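Local structure of octaprenyl-diphosphate synthase (Roseobacter denitrificans, 4JXN) at residues Ala306-Leu310 and Leu322-Asp327. The protein probably makes octaprenyl diphosphate, the side-chain precursor of isoprenoid quinones, by adding five isopentenyl units to farnesyl diphosphate with magnesium as cofactor. Residues are numbered along the deposited sequence; the frame is centred on the assembly and turned at random.
Sequences AKAAL and LVDLAD
K307 lays its aliphatic chain over the methyl of A326 and across V323 before its ammonium group meets D327. CG of K307 is modelled 3.2 Å from CB of A326, closer than carbons usually pack, so the exact spacing is doubtful. A bend in the chain at CG-CD (chi3 79°) sets CE beside the valine, with CE of K307 3.6 Å from CG1 of V323 and the two side chains crossing at about a right angle, and brings the amine up to the carboxylate. The resulting salt bridge is two-pronged but uneven: NZ of K307 is 2.8 Å from OD1 of D327, approaching the syn lone pair, and makes a weak bond of 3.3 Å to OD2. Both ions are partly exposed, on the outer side of the contact.

One turn further along, L310 points toward helix 317-330 and packs against L322 and V323. Its CD1 lies 3.8 Å from CG2 of V323, while its CD2 reaches CD1 of L322 at 3.9 Å. V323 thus offers one methyl to each partner: CG1, anti to its backbone N (chi1 173°), to the lysine and CG2 to the leucine. A306 adds a looser methyl contact with A326 behind the lysine.

The contact joins the last part of helix 291-309, together with L310, to helix 317-330, two consecutive helices in the all-helical fold of this prenyl synthase family. Beneath the salt bridge, A306 and L310 rest on Y209 of helix 200-224, whose hydroxyl hydrogen-bonds O of L322, and L322 packs against helices 9-34 and 57-68.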
ATOM      1  N   ALA A 306       1.383 -28.389 -11.162  1.00 48.11           N
ATOM      2  CA  ALA A 306       2.349 -27.381 -11.579  1.00 52.16           C
ATOM      3  C   ALA A 306       3.175 -27.916 -12.737  1.00 49.07           C
ATOM      4  O   ALA A 306       3.253 -27.295 -13.799  1.00 54.70           O
ATOM      5  CB  ALA A 306       3.258 -26.989 -10.427  1.00 47.36           C
ATOM      6  N   LYS A 307       3.774 -29.083 -12.555  1.00 44.89           N
ATOM      7  CA  LYS A 307       4.640 -29.649 -13.577  1.00 50.85           C
ATOM      8  C   LYS A 307       3.907 -29.933 -14.875  1.00 47.70           C
ATOM      9  O   LYS A 307       4.429 -29.686 -15.949  1.00 70.80           O
ATOM     10  CB  LYS A 307       5.296 -30.928 -13.074  1.00 57.74           C
ATOM     11  CG  LYS A 307       5.872 -30.818 -11.682  1.00 65.20           C
ATOM     12  CD  LYS A 307       6.019 -32.187 -11.058  1.00 51.67           C
ATOM     13  CE  LYS A 307       7.252 -32.886 -11.579  1.00101.10           C
ATOM     14  NZ  LYS A 307       7.404 -34.235 -10.976  1.00118.92           N
ATOM     15  N   ALA A 308       2.698 -30.458 -14.779  1.00 50.59           N
ATOM     16  CA  ALA A 308       1.902 -30.718 -15.977  1.00 62.53           C
ATOM     17  C   ALA A 308       1.585 -29.437 -16.729  1.00 67.00           C
ATOM     18  O   ALA A 308       1.517 -29.438 -17.945  1.00 61.02           O
ATOM     19  CB  ALA A 308       0.611 -31.438 -15.626  1.00 43.69           C
ATOM     20  N   ALA A 309       1.391 -28.345 -16.004  1.00 69.28           N
ATOM     21  CA  ALA A 309       1.077 -27.069 -16.638  1.00 57.27           C
ATOM     22  C   ALA A 309       2.210 -26.568 -17.553  1.00 59.82           C
ATOM     23  O   ALA A 309       1.975 -25.742 -18.431  1.00 66.00           O
ATOM     24  CB  ALA A 309       0.747 -26.020 -15.584  1.00 64.28           C
ATOM     25  N   LEU A 310       3.428 -27.065 -17.343  1.00 64.28           N
ATOM     26  CA  LEU A 310       4.549 -26.749 -18.225  1.00 70.79           C
ATOM     27  C   LEU A 310       4.560 -27.534 -19.544  1.00 79.49           C
ATOM     28  O   LEU A 310       5.328 -27.210 -20.439  1.00 62.94           O
ATOM     29  CB  LEU A 310       5.861 -26.994 -17.494  1.00 64.80           C
ATOM     30  CG  LEU A 310       6.094 -26.129 -16.250  1.00101.01           C
ATOM     31  CD1 LEU A 310       7.173 -26.738 -15.372  1.00 93.15           C
ATOM     32  CD2 LEU A 310       6.468 -24.708 -16.633  1.00 65.56           C
ATOM     33  N   LEU A 322      12.160 -25.598 -13.321  1.00 46.40           N
ATOM     34  CA  LEU A 322      10.819 -25.376 -12.773  1.00 58.56           C
ATOM     35  C   LEU A 322      10.099 -26.669 -12.395  1.00 43.78           C
ATOM     36  O   LEU A 322       9.235 -26.669 -11.509  1.00 57.36           O
ATOM     37  CB  LEU A 322       9.971 -24.612 -13.786  1.00 42.17           C
ATOM     38  CG  LEU A 322      10.313 -23.140 -14.090  1.00 52.65           C
ATOM     39  CD1 LEU A 322       9.159 -22.482 -14.818  1.00 77.21           C
ATOM     40  CD2 LEU A 322      10.654 -22.344 -12.840  1.00 58.77           C
ATOM     41  N   VAL A 323      10.434 -27.746 -13.100  1.00 55.07           N
ATOM     42  CA  VAL A 323       9.952 -29.098 -12.793  1.00 45.41           C
ATOM     43  C   VAL A 323      10.565 -29.562 -11.472  1.00 45.78           C
ATOM     44  O   VAL A 323       9.841 -29.900 -10.538  1.00 60.91           O
ATOM     45  CB  VAL A 323      10.287 -30.080 -13.946  1.00 78.88           C
ATOM     46  CG1 VAL A 323       9.935 -31.513 -13.574  1.00 50.68           C
ATOM     47  CG2 VAL A 323       9.573 -29.669 -15.239  1.00 52.96           C
ATOM     48  N   ASP A 324      11.899 -29.534 -11.398  1.00 45.32           N
ATOM     49  CA  ASP A 324      12.637 -29.825 -10.170  1.00 67.37           C
ATOM     50  C   ASP A 324      12.126 -28.997  -8.980  1.00 51.64           C
ATOM     51  O   ASP A 324      12.042 -29.498  -7.860  1.00 69.28           O
ATOM     52  CB  ASP A 324      14.143 -29.569 -10.371  1.00 83.22           C
ATOM     53  CG  ASP A 324      14.770 -30.472 -11.438  1.00113.99           C
ATOM     54  OD1 ASP A 324      14.214 -31.551 -11.727  1.00 65.91           O
ATOM     55  OD2 ASP A 324      15.830 -30.102 -11.994  1.00 76.78           O
ATOM     56  N   LEU A 325      11.790 -27.736  -9.234  1.00 56.09           N
ATOM     57  CA  LEU A 325      11.272 -26.844  -8.197  1.00 59.31           C
ATOM     58  C   LEU A 325       9.961 -27.375  -7.663  1.00 61.43           C
ATOM     59  O   LEU A 325       9.690 -27.275  -6.472  1.00 51.91           O
ATOM     60  CB  LEU A 325      11.065 -25.427  -8.756  1.00 49.45           C
ATOM     61  CG  LEU A 325      10.601 -24.341  -7.773  1.00 76.87           C
ATOM     62  CD1 LEU A 325      11.405 -24.319  -6.476  1.00 50.06           C
ATOM     63  CD2 LEU A 325      10.686 -22.989  -8.462  1.00 55.40           C
ATOM     64  N   ALA A 326       9.142 -27.932  -8.550  1.00 58.79           N
ATOM     65  CA  ALA A 326       7.838 -28.466  -8.147  1.00 44.85           C
ATOM     66  C   ALA A 326       8.021 -29.655  -7.195  1.00 51.63           C
ATOM     67  O   ALA A 326       7.315 -29.781  -6.192  1.00 58.51           O
ATOM     68  CB  ALA A 326       7.023 -28.865  -9.368  1.00 72.31           C
ATOM     69  N   ASP A 327       9.001 -30.499  -7.502  1.00 55.46           N
ATOM     70  CA  ASP A 327       9.396 -31.597  -6.609  1.00 53.95           C
ATOM     71  C   ASP A 327      10.068 -31.086  -5.319  1.00 59.56           C
ATOM     72  O   ASP A 327       9.757 -31.545  -4.222  1.00 64.83           O
ATOM     73  CB  ASP A 327      10.330 -32.565  -7.352  1.00 52.32           C
ATOM     74  CG  ASP A 327       9.647 -33.265  -8.534  1.00 71.17           C
ATOM     75  OD1 ASP A 327       8.458 -33.638  -8.406  1.00 76.25           O
ATOM     76  OD2 ASP A 327      10.296 -33.447  -9.595  1.00 84.14           O
TER